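Maleylpyruvate isomerase (Ralstonia sp., PDB 2V6K) catalyses the glutathione-dependent isomerisation of maleylpyruvate to fumarylpyruvate in naphthalene degradation, as a homodimeric zeta-class glutathione transferase. Local coordinates at the interface of chains A and B. Coordinates in Å, arbitrary orientation; residue numbers count along the deposited sequence, not the author numbering. Chains: chain A/B, Maleylpyruvate isomerase.

The interface of chains A and B. Residues chain A 50-51, 65-66; chain B 96, 100, 142, 146.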
loop_
_atom_site.group_PDB
_atom_site.type_symbol
_atom_site.label_atom_id
_atom_site.label_comp_id
_atom_site.label_asym_id
_atom_site.label_seq_id
_atom_site.Cartn_x
_atom_site.Cartn_y
_atom_site.Cartn_z
ATOM N N PRO A 50 -3.481 17.484 -0.765
ATOM C CA PRO A 50 -4.746 17.508 -0.025
ATOM C C PRO A 50 -4.841 16.401 1.025
ATOM O O PRO A 50 -5.649 16.490 1.952
ATOM C CB PRO A 50 -5.800 17.308 -1.119
ATOM C CG PRO A 50 -5.081 16.601 -2.214
ATOM C CD PRO A 50 -3.678 17.133 -2.185
ATOM N N GLN A 51 -4.016 15.370 0.878
ATOM C CA GLN A 51 -3.986 14.282 1.837
ATOM C C GLN A 51 -3.241 14.648 3.131
ATOM O O GLN A 51 -3.410 13.988 4.156
ATOM C CB GLN A 51 -3.372 13.043 1.190
ATOM C CG GLN A 51 -3.799 11.777 1.874
ATOM C CD GLN A 51 -3.219 10.524 1.262
ATOM O OE1 GLN A 51 -2.373 10.565 0.359
ATOM N NE2 GLN A 51 -3.671 9.385 1.767
ATOM N N ILE A 65 2.321 12.913 -5.144
ATOM C CA ILE A 65 2.106 12.322 -3.829
ATOM C C ILE A 65 2.138 10.802 -3.930
ATOM O O ILE A 65 2.150 10.246 -5.033
ATOM C CB ILE A 65 0.783 12.805 -3.171
ATOM C CG1 ILE A 65 -0.440 12.276 -3.931
ATOM C CG2 ILE A 65 0.773 14.329 -3.064
ATOM C CD1 ILE A 65 -1.740 12.354 -3.139
ATOM N N GLN A 66 2.145 10.150 -2.767
ATOM C CA GLN A 66 2.163 8.687 -2.626
ATOM C C GLN A 66 3.515 8.072 -2.961
ATOM O O GLN A 66 3.827 7.810 -4.132
ATOM C CB GLN A 66 1.036 8.022 -3.418
ATOM C CG GLN A 66 -0.305 8.207 -2.739
ATOM C CD GLN A 66 -0.391 7.497 -1.405
ATOM O OE1 GLN A 66 0.254 6.463 -1.181
ATOM N NE2 GLN A 66 -1.186 8.057 -0.494
ATOM N N ALA B 96 -1.125 6.686 -7.718
ATOM C CA ALA B 96 -1.309 7.460 -6.490
ATOM C C ALA B 96 -2.729 7.305 -5.956
ATOM O O ALA B 96 -2.917 7.090 -4.757
ATOM C CB ALA B 96 -0.967 8.926 -6.710
ATOM N N ILE B 100 -3.676 5.604 -2.285
ATOM C CA ILE B 100 -4.466 6.223 -1.212
ATOM C C ILE B 100 -5.348 5.150 -0.575
ATOM O O ILE B 100 -5.389 4.997 0.651
ATOM C CB ILE B 100 -5.333 7.388 -1.729
ATOM C CG1 ILE B 100 -4.441 8.575 -2.101
ATOM C CG2 ILE B 100 -6.394 7.789 -0.686
ATOM C CD1 ILE B 100 -5.174 9.711 -2.793
ATOM N N ALA B 142 -9.226 13.219 0.295
ATOM C CA ALA B 142 -8.114 13.386 -0.635
ATOM C C ALA B 142 -8.454 12.904 -2.041
ATOM O O ALA B 142 -8.164 13.590 -3.016
ATOM C CB ALA B 142 -6.872 12.676 -0.114
ATOM N N LEU B 146 -8.656 15.086 -5.514
ATOM C CA LEU B 146 -7.830 14.766 -6.675
ATOM C C LEU B 146 -8.653 14.572 -7.938
ATOM O O LEU B 146 -8.253 15.031 -9.008
ATOM C CB LEU B 146 -6.943 13.551 -6.398
ATOM C CG LEU B 146 -5.803 13.871 -5.430
ATOM C CD1 LEU B 146 -5.199 12.595 -4.875
ATOM C CD2 LEU B 146 -4.734 14.726 -6.093
#
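This largely apolar patch of the two-fold homodimer interface seats the thioredoxin-like N-terminal domain of chain A against helices 88-104 and 125-149 of chain B, and its twin does the same with the chains exchanged. A:Ile65, at the end of strand 63-65, meets B:Leu146 tip to tip, CD1 to CD1 at 3.9 Å. The A:Ile65 CG1 branch lies between its backbone N and carbonyl carbon (chi1 68°), which directs CD1 to the partner helix. Next to this pair, the ring of A:Pro50 packs more loosely, CG lying 4.3 Å from B:Leu146 CG. A:Gln51 spans both helices: CB rests on B:Ala142 CB (3.8 Å) of helix 125-149, and its amide end reaches B:Ile100 of helix 88-104. The side chains of A:Gln51 and B:Ile100 pass each other in opposite directions, with A:Gln51 OE1 3.8 Å from B:Ile100 CG1. The side chain of A:Gln66, a glutathione-binding residue, bends at chi2 (-66°) and crosses B:Ile100 at about a right angle; its CB packs on B:Ala96 CA at 3.9 Å. Contact with the neighbouring subunit may thus help to position part of the glutathione site. The two glutamine amides are also tied within chain A: A:Gln66 NE2 donates to A:Gln51 OE1 at 2.9 Å, in the plane of the A:Gln51 carbonyl, on a lone pair of OE1, though bent at the hydrogen (135°), and this bonded pair lies over B:Ile100, whose CG1 sits 3.7 Å from A:Gln66 NE2.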